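Local coordinates for protein ten1 (Schizosaccharomyces pombe, PDB 3KF6) that is required for telomere maintenance, binding single-stranded telomeric DNA and pairing with Stn1 in a complex that resembles Rpa2-Rpa3, at residues 23-28 and 65-70; 49-54 and 78-83. All blocks are in the same frame, centred on the assembly; numbering follows the deposited sequence.

Contact 1 of 2, residues 23-28 and 65-70; sequences KLRFLG and WLNIVG
Leu-24 with Gly-70, Phe-26 with Ile-68 and Gly-28 with Leu-66 each exchange two backbone hydrogen bonds, the shortest from Leu-24 N to Gly-70 O at 2.7 Å. They alternate with the non-hydrogen-bonded pairs Arg-25 with Val-69 and Leu-27 with Asn-67, the regular ladder of an antiparallel sheet. On the face carrying Arg-25 and Asn-67, two waters bridge the polar ends. One accepts from Arg-25 NE at 2.8 Å, in the guanidinium plane, the other from NH2, and both donate to Asn-67 OD1. NH2 also forms a salt bridge with Glu-132 of the Stn1 chain, which ties this ladder to the partner subunit. On the other face, the Phe-26 side chain, with CG between its backbone N and carbonyl carbon (chi1 54°), runs beside that of Ile-68, both pointing the same way. Ile-68 CB sits over one ring face, 4.0 Å from the centroid and displaced toward the rim, while CG2 comes within 3.7 Å of Phe-26 CZ. At the far end the side chains of Leu-27 and Trp-65 cross at about a right angle, Leu-27 CG 3.5 Å from Trp-65 CE3, and CE3 also rests 3.4 Å from Gly-28 C. An alanine in place of Trp-65 would probably open a gap beside Leu-27 CG and the Gly-28 backbone, leaving Leu-91 without its indole partner as well. Around the pair, strand 8-9 bonds to 23-28 and strand 77-85 to 65-70; Phe-26 and Ile-68 meet Val-78, Ile-83 and Leu-40 in the core of the OB-fold barrel, while Leu-27 and Trp-65 lie against helix 91-103.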
ATOM      1  N   LYS B  23      -8.577   0.492 -10.086  1.00 19.91           N
ATOM      2  CA  LYS B  23      -7.963  -0.496  -9.198  1.00 18.61           C
ATOM      3  C   LYS B  23      -8.478  -0.248  -7.788  1.00 17.41           C
ATOM      4  O   LYS B  23      -8.442   0.876  -7.298  1.00 15.41           O
ATOM      5  CB  LYS B  23      -6.443  -0.378  -9.217  1.00 16.09           C
ATOM      6  CG  LYS B  23      -5.749  -1.398  -8.313  1.00 17.47           C
ATOM      7  CD  LYS B  23      -4.229  -1.261  -8.359  1.00 16.66           C
ATOM      8  CE  LYS B  23      -3.667  -1.599  -9.729  1.00 20.40           C
ATOM      9  NZ  LYS B  23      -2.184  -1.437  -9.787  1.00 20.10           N
ATOM     10  N   LEU B  24      -8.936  -1.311  -7.131  1.00 17.20           N
ATOM     11  CA  LEU B  24      -9.504  -1.195  -5.794  1.00 15.67           C
ATOM     12  C   LEU B  24      -8.890  -2.188  -4.818  1.00 16.13           C
ATOM     13  O   LEU B  24      -8.475  -3.272  -5.211  1.00 18.26           O
ATOM     14  CB  LEU B  24     -11.009  -1.478  -5.842  1.00 18.22           C
ATOM     15  CG  LEU B  24     -11.848  -0.780  -6.915  1.00 17.48           C
ATOM     16  CD1 LEU B  24     -13.251  -1.390  -6.944  1.00 20.46           C
ATOM     17  CD2 LEU B  24     -11.906   0.710  -6.617  1.00 18.85           C
ATOM     18  N   ARG B  25      -8.834  -1.807  -3.550  1.00 14.98           N
ATOM     19  CA  ARG B  25      -8.349  -2.719  -2.521  1.00 15.23           C
ATOM     20  C   ARG B  25      -9.420  -2.786  -1.440  1.00 15.90           C
ATOM     21  O   ARG B  25      -9.886  -1.752  -0.952  1.00 14.88           O
ATOM     22  CB  ARG B  25      -7.023  -2.261  -1.904  1.00 13.08           C
ATOM     23  CG  ARG B  25      -6.667  -3.143  -0.712  1.00 11.44           C
ATOM     24  CD  ARG B  25      -5.395  -2.743  -0.004  1.00 14.84           C
ATOM     25  NE  ARG B  25      -5.318  -3.392   1.303  1.00 15.69           N
ATOM     26  CZ  ARG B  25      -4.228  -3.410   2.065  1.00 17.47           C
ATOM     27  NH1 ARG B  25      -3.113  -2.815   1.649  1.00 15.61           N
ATOM     28  NH2 ARG B  25      -4.255  -4.018   3.243  1.00 19.15           N
ATOM     29  N   PHE B  26      -9.822  -4.000  -1.072  1.00 14.33           N
ATOM     30  CA  PHE B  26     -10.842  -4.172  -0.049  1.00 14.52           C
ATOM     31  C   PHE B  26     -10.725  -5.514   0.658  1.00 14.73           C
ATOM     32  O   PHE B  26     -10.063  -6.436   0.171  1.00 14.59           O
ATOM     33  CB  PHE B  26     -12.245  -4.033  -0.660  1.00 15.45           C
ATOM     34  CG  PHE B  26     -12.494  -4.944  -1.827  1.00 17.15           C
ATOM     35  CD1 PHE B  26     -12.162  -4.552  -3.115  1.00 17.18           C
ATOM     36  CD2 PHE B  26     -13.053  -6.205  -1.632  1.00 17.25           C
ATOM     37  CE1 PHE B  26     -12.382  -5.402  -4.203  1.00 18.34           C
ATOM     38  CE2 PHE B  26     -13.273  -7.063  -2.711  1.00 18.75           C
ATOM     39  CZ  PHE B  26     -12.936  -6.660  -3.995  1.00 18.45           C
ATOM     40  N   LEU B  27     -11.378  -5.603   1.810  1.00 13.74           N
ATOM     41  CA  LEU B  27     -11.384  -6.811   2.622  1.00 15.32           C
ATOM     42  C   LEU B  27     -12.772  -7.431   2.526  1.00 16.15           C
ATOM     43  O   LEU B  27     -13.780  -6.723   2.548  1.00 17.10           O
ATOM     44  CB  LEU B  27     -11.055  -6.441   4.073  1.00 19.55           C
ATOM     45  CG  LEU B  27     -11.096  -7.529   5.141  1.00 24.62           C
ATOM     46  CD1 LEU B  27     -10.037  -8.580   4.859  1.00 26.76           C
ATOM     47  CD2 LEU B  27     -10.866  -6.893   6.507  1.00 28.71           C
ATOM     48  N   GLY B  28     -12.830  -8.753   2.418  1.00 16.22           N
ATOM     49  CA  GLY B  28     -14.116  -9.415   2.314  1.00 17.79           C
ATOM     50  C   GLY B  28     -14.113 -10.791   2.943  1.00 19.34           C
ATOM     51  O   GLY B  28     -13.057 -11.413   3.102  1.00 17.40           O
ATOM     52  N   TRP B  65     -11.460 -14.369   6.025  1.00 19.87           N
ATOM     53  CA  TRP B  65     -11.312 -13.026   5.484  1.00 18.74           C
ATOM     54  C   TRP B  65     -10.105 -12.881   4.569  1.00 18.15           C
ATOM     55  O   TRP B  65      -9.006 -13.345   4.886  1.00 17.31           O
ATOM     56  CB  TRP B  65     -11.250 -12.011   6.627  1.00 19.43           C
ATOM     57  CG  TRP B  65     -12.583 -11.833   7.316  1.00 21.02           C
ATOM     58  CD1 TRP B  65     -13.113 -12.610   8.307  1.00 22.48           C
ATOM     59  CD2 TRP B  65     -13.563 -10.830   7.025  1.00 21.83           C
ATOM     60  NE1 TRP B  65     -14.364 -12.151   8.652  1.00 23.09           N
ATOM     61  CE2 TRP B  65     -14.664 -11.059   7.879  1.00 22.54           C
ATOM     62  CE3 TRP B  65     -13.617  -9.759   6.122  1.00 20.87           C
ATOM     63  CZ2 TRP B  65     -15.809 -10.256   7.857  1.00 23.45           C
ATOM     64  CZ3 TRP B  65     -14.757  -8.959   6.099  1.00 22.80           C
ATOM     65  CH2 TRP B  65     -15.838  -9.213   6.963  1.00 21.60           C
ATOM     66  N   LEU B  66     -10.325 -12.226   3.432  1.00 16.02           N
ATOM     67  CA  LEU B  66      -9.279 -12.027   2.434  1.00 14.88           C
ATOM     68  C   LEU B  66      -9.099 -10.573   2.031  1.00 14.12           C
ATOM     69  O   LEU B  66     -10.068  -9.818   1.978  1.00 15.73           O
ATOM     70  CB  LEU B  66      -9.624 -12.807   1.163  1.00 16.95           C
ATOM     71  CG  LEU B  66      -9.807 -14.321   1.267  1.00 16.85           C
ATOM     72  CD1 LEU B  66     -10.252 -14.864  -0.088  1.00 18.84           C
ATOM     73  CD2 LEU B  66      -8.497 -14.964   1.707  1.00 18.49           C
ATOM     74  N   ASN B  67      -7.854 -10.193   1.761  1.00 13.93           N
ATOM     75  CA  ASN B  67      -7.554  -8.846   1.269  1.00 15.63           C
ATOM     76  C   ASN B  67      -7.492  -9.024  -0.245  1.00 16.46           C
ATOM     77  O   ASN B  67      -6.852  -9.953  -0.741  1.00 15.61           O
ATOM     78  CB  ASN B  67      -6.201  -8.337   1.771  1.00 17.59           C
ATOM     79  CG  ASN B  67      -6.272  -7.754   3.163  1.00 20.95           C
ATOM     80  OD1 ASN B  67      -7.175  -6.977   3.484  1.00 23.68           O
ATOM     81  ND2 ASN B  67      -5.308  -8.112   3.999  1.00 24.50           N
ATOM     82  N   ILE B  68      -8.143  -8.125  -0.972  1.00 14.84           N
ATOM     83  CA  ILE B  68      -8.200  -8.203  -2.423  1.00 16.05           C
ATOM     84  C   ILE B  68      -7.740  -6.922  -3.099  1.00 14.68           C
ATOM     85  O   ILE B  68      -8.078  -5.833  -2.654  1.00 15.39           O
ATOM     86  CB  ILE B  68      -9.665  -8.438  -2.904  1.00 15.59           C
ATOM     87  CG1 ILE B  68     -10.192  -9.775  -2.379  1.00 17.26           C
ATOM     88  CG2 ILE B  68      -9.745  -8.395  -4.429  1.00 18.66           C
ATOM     89  CD1 ILE B  68      -9.501 -10.978  -2.962  1.00 19.20           C
ATOM     90  N   VAL B  69      -6.945  -7.067  -4.152  1.00 15.56           N
ATOM     91  CA  VAL B  69      -6.550  -5.930  -4.973  1.00 14.79           C
ATOM     92  C   VAL B  69      -6.997  -6.372  -6.356  1.00 16.89           C
ATOM     93  O   VAL B  69      -6.636  -7.459  -6.808  1.00 18.52           O
ATOM     94  CB  VAL B  69      -5.034  -5.672  -5.002  1.00 15.00           C
ATOM     95  CG1 VAL B  69      -4.731  -4.557  -6.022  1.00 16.44           C
ATOM     96  CG2 VAL B  69      -4.552  -5.250  -3.629  1.00 15.69           C
ATOM     97  N   GLY B  70      -7.813  -5.558  -7.013  1.00 16.97           N
ATOM     98  CA  GLY B  70      -8.275  -5.921  -8.338  1.00 19.52           C
ATOM     99  C   GLY B  70      -8.862  -4.731  -9.057  1.00 21.17           C
ATOM    100  O   GLY B  70      -8.826  -3.616  -8.543  1.00 19.54           O
TER
HETATM  101  O   HOH W   1      -7.700  -4.347   2.497  1.00 20.80           O
HETATM  102  O   HOH W   2      -5.874  -4.719   5.398  1.00 31.12           O

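Contact 2 of 2, residues 49-54 and 78-83; sequences CDVTVV and VDVLLI
Asp-50 grips the neighbouring strand with both halves of its backbone: its N donates to Val-78 O at 2.9 Å, and its O accepts from Val-80 N at 3.1 Å. Tight packing gathers round Val-80, whose CB points toward the other segment. Its CG2 reaches Cys-49 CB at 3.6 Å, and the same methyl is as close, 3.6 Å, to Val-51 CG1, with the two valines side by side and pointing the same way. The other branch, CG1, lies anti to the backbone N (chi1 -178°) and meets Val-54 CG1 at 3.7 Å, the two side chains crossing at about a right angle. Ile-83 closes the cluster, its CD1 3.7 Å from Val-51 CG1, and Ile-68, Leu-38 and Leu-40 continue the apolar layer inward. This parallel pairing of strands 45-50 and 77-85 is the closure of the OB-fold barrel, the one parallel pairing among the five strands of the barrel. The opposite face is polar and looser. Asp-50 and Asp-79 project side by side, Asp-50 OD2 3.9 Å from Asp-79 OD1, with carboxylate planes 48° apart; Arg-73 makes a salt bridge with each of these oxygens and would probably offset the repulsion. Asp-50 OD1 instead turns to its own segment, accepting from Thr-52 N at 2.9 Å in an Asx turn and from Thr-52 OG1 above the carboxylate plane. There the chain leaves the sheet, and the exposed Val-53 makes little more than a distant approach of CG2 to the Val-80 carbonyl. Beyond Val-80, Leu-81 and Leu-82 form a classic beta bulge facing Val-69, and Leu-82 packs on Tyr-55 of the Stn1 chain.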
ATOM      1  N   CYS B  49     -16.019 -11.795  -7.267  1.00 24.03           N
ATOM      2  CA  CYS B  49     -14.623 -11.658  -7.650  1.00 25.08           C
ATOM      3  C   CYS B  49     -14.163 -12.784  -8.563  1.00 26.88           C
ATOM      4  O   CYS B  49     -14.289 -13.959  -8.224  1.00 27.58           O
ATOM      5  CB  CYS B  49     -13.740 -11.625  -6.402  1.00 23.81           C
ATOM      6  SG  CYS B  49     -14.112 -10.255  -5.268  1.00 23.97           S
ATOM      7  N   ASP B  50     -13.629 -12.411  -9.720  1.00 27.93           N
ATOM      8  CA  ASP B  50     -13.132 -13.378 -10.690  1.00 28.24           C
ATOM      9  C   ASP B  50     -11.684 -13.701 -10.344  1.00 28.91           C
ATOM     10  O   ASP B  50     -10.808 -12.850 -10.465  1.00 26.55           O
ATOM     11  CB  ASP B  50     -13.202 -12.789 -12.100  1.00 29.41           C
ATOM     12  CG  ASP B  50     -12.749 -13.770 -13.171  1.00 30.46           C
ATOM     13  OD1 ASP B  50     -11.770 -14.512 -12.935  1.00 33.07           O
ATOM     14  OD2 ASP B  50     -13.365 -13.785 -14.257  1.00 32.61           O
ATOM     15  N   VAL B  51     -11.433 -14.934  -9.915  1.00 30.17           N
ATOM     16  CA  VAL B  51     -10.085 -15.346  -9.539  1.00 34.19           C
ATOM     17  C   VAL B  51      -9.543 -16.428 -10.462  1.00 37.53           C
ATOM     18  O   VAL B  51      -8.575 -17.111 -10.126  1.00 38.70           O
ATOM     19  CB  VAL B  51     -10.050 -15.879  -8.089  1.00 34.93           C
ATOM     20  CG1 VAL B  51     -10.367 -14.754  -7.113  1.00 33.76           C
ATOM     21  CG2 VAL B  51     -11.055 -17.020  -7.930  1.00 34.86           C
ATOM     22  N   THR B  52     -10.166 -16.568 -11.628  1.00 40.19           N
ATOM     23  CA  THR B  52      -9.765 -17.567 -12.610  1.00 43.56           C
ATOM     24  C   THR B  52      -8.275 -17.537 -12.958  1.00 45.11           C
ATOM     25  O   THR B  52      -7.652 -18.587 -13.102  1.00 46.39           O
ATOM     26  CB  THR B  52     -10.573 -17.410 -13.916  1.00 43.33           C
ATOM     27  OG1 THR B  52     -11.971 -17.516 -13.629  1.00 43.19           O
ATOM     28  CG2 THR B  52     -10.188 -18.491 -14.916  1.00 44.70           C
ATOM     29  N   VAL B  53      -7.703 -16.345 -13.092  1.00 46.99           N
ATOM     30  CA  VAL B  53      -6.290 -16.229 -13.440  1.00 48.77           C
ATOM     31  C   VAL B  53      -5.364 -16.272 -12.228  1.00 49.14           C
ATOM     32  O   VAL B  53      -4.157 -16.465 -12.367  1.00 49.32           O
ATOM     33  CB  VAL B  53      -5.993 -14.920 -14.207  1.00 49.10           C
ATOM     34  CG1 VAL B  53      -6.820 -14.860 -15.488  1.00 49.67           C
ATOM     35  CG2 VAL B  53      -6.268 -13.709 -13.325  1.00 49.78           C
ATOM     36  N   VAL B  54      -5.924 -16.097 -11.035  1.00 50.04           N
ATOM     37  CA  VAL B  54      -5.114 -16.100  -9.821  1.00 50.15           C
ATOM     38  C   VAL B  54      -5.586 -17.146  -8.808  1.00 49.98           C
ATOM     39  O   VAL B  54      -5.857 -16.834  -7.648  1.00 49.75           O
ATOM     40  CB  VAL B  54      -5.106 -14.690  -9.174  1.00 50.54           C
ATOM     41  CG1 VAL B  54      -6.517 -14.297  -8.762  1.00 51.53           C
ATOM     42  CG2 VAL B  54      -4.153 -14.657  -7.987  1.00 50.91           C
ATOM     43  N   VAL B  78     -15.486  -7.776  -9.740  1.00 23.27           N
ATOM     44  CA  VAL B  78     -14.098  -7.344  -9.674  1.00 21.36           C
ATOM     45  C   VAL B  78     -13.146  -8.411 -10.210  1.00 22.31           C
ATOM     46  O   VAL B  78     -13.247  -9.584  -9.843  1.00 22.19           O
ATOM     47  CB  VAL B  78     -13.682  -7.033  -8.212  1.00 20.80           C
ATOM     48  CG1 VAL B  78     -12.179  -6.807  -8.138  1.00 20.18           C
ATOM     49  CG2 VAL B  78     -14.438  -5.813  -7.693  1.00 20.36           C
ATOM     50  N   ASP B  79     -12.232  -8.000 -11.080  1.00 22.44           N
ATOM     51  CA  ASP B  79     -11.229  -8.907 -11.627  1.00 22.87           C
ATOM     52  C   ASP B  79     -10.045  -8.863 -10.665  1.00 22.04           C
ATOM     53  O   ASP B  79      -9.362  -7.845 -10.555  1.00 22.64           O
ATOM     54  CB  ASP B  79     -10.787  -8.453 -13.023  1.00 26.10           C
ATOM     55  CG  ASP B  79     -11.751  -8.888 -14.109  1.00 30.26           C
ATOM     56  OD1 ASP B  79     -11.973 -10.110 -14.247  1.00 34.05           O
ATOM     57  OD2 ASP B  79     -12.283  -8.013 -14.824  1.00 34.16           O
ATOM     58  N   VAL B  80      -9.803  -9.970  -9.970  1.00 22.12           N
ATOM     59  CA  VAL B  80      -8.726 -10.028  -8.988  1.00 21.56           C
ATOM     60  C   VAL B  80      -7.308 -10.076  -9.539  1.00 22.53           C
ATOM     61  O   VAL B  80      -7.016 -10.811 -10.485  1.00 23.41           O
ATOM     62  CB  VAL B  80      -8.915 -11.232  -8.039  1.00 19.56           C
ATOM     63  CG1 VAL B  80      -7.804 -11.254  -7.000  1.00 19.83           C
ATOM     64  CG2 VAL B  80     -10.277 -11.146  -7.362  1.00 19.89           C
ATOM     65  N   LEU B  81      -6.427  -9.291  -8.919  1.00 21.20           N
ATOM     66  CA  LEU B  81      -5.021  -9.223  -9.302  1.00 21.30           C
ATOM     67  C   LEU B  81      -4.139  -9.792  -8.191  1.00 21.81           C
ATOM     68  O   LEU B  81      -3.118 -10.427  -8.453  1.00 22.16           O
ATOM     69  CB  LEU B  81      -4.614  -7.768  -9.573  1.00 22.63           C
ATOM     70  CG  LEU B  81      -5.379  -7.038 -10.680  1.00 25.12           C
ATOM     71  CD1 LEU B  81      -4.949  -5.583 -10.722  1.00 26.56           C
ATOM     72  CD2 LEU B  81      -5.127  -7.713 -12.012  1.00 27.07           C
ATOM     73  N   LEU B  82      -4.534  -9.548  -6.945  1.00 20.44           N
ATOM     74  CA  LEU B  82      -3.785 -10.042  -5.795  1.00 19.89           C
ATOM     75  C   LEU B  82      -4.721 -10.493  -4.684  1.00 20.51           C
ATOM     76  O   LEU B  82      -5.743  -9.860  -4.431  1.00 19.98           O
ATOM     77  CB  LEU B  82      -2.872  -8.952  -5.232  1.00 19.19           C
ATOM     78  CG  LEU B  82      -1.735  -8.396  -6.091  1.00 19.64           C
ATOM     79  CD1 LEU B  82      -1.114  -7.209  -5.376  1.00 19.79           C
ATOM     80  CD2 LEU B  82      -0.695  -9.476  -6.342  1.00 20.63           C
ATOM     81  N   ILE B  83      -4.358 -11.588  -4.016  1.00 21.12           N
ATOM     82  CA  ILE B  83      -5.150 -12.110  -2.911  1.00 23.05           C
ATOM     83  C   ILE B  83      -4.218 -12.457  -1.752  1.00 22.58           C
ATOM     84  O   ILE B  83      -3.152 -13.042  -1.956  1.00 23.25           O
ATOM     85  CB  ILE B  83      -5.899 -13.410  -3.286  1.00 25.65           C
ATOM     86  CG1 ILE B  83      -6.700 -13.220  -4.567  1.00 27.45           C
ATOM     87  CG2 ILE B  83      -6.829 -13.819  -2.146  1.00 25.91           C
ATOM     88  CD1 ILE B  83      -7.342 -14.510  -5.058  1.00 29.63           C
TER

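From the N terminus the chain meets 23-28, then 49-54, 65-70 and 78-83, so the two contacts alternate along it and cross. Contact 1 closes a loop that runs out through strands 37-42 and 45-50 before strand 65-74 returns to the first strand. Contact 2 starts within that loop and ends beyond it, bringing the last strand, 77-85, back to strand 45-50. Both are among the strand pairings of the closed barrel, contact 1 joining its first and fourth strands and contact 2 its third and fifth. They meet where strands 65-74 and 77-85 are neighbours: Val-69 O probably accepts hydrogen bonds from both Leu-81 N and Leu-82 N, and Ile-68 CD1 packs on Ile-83 CG1.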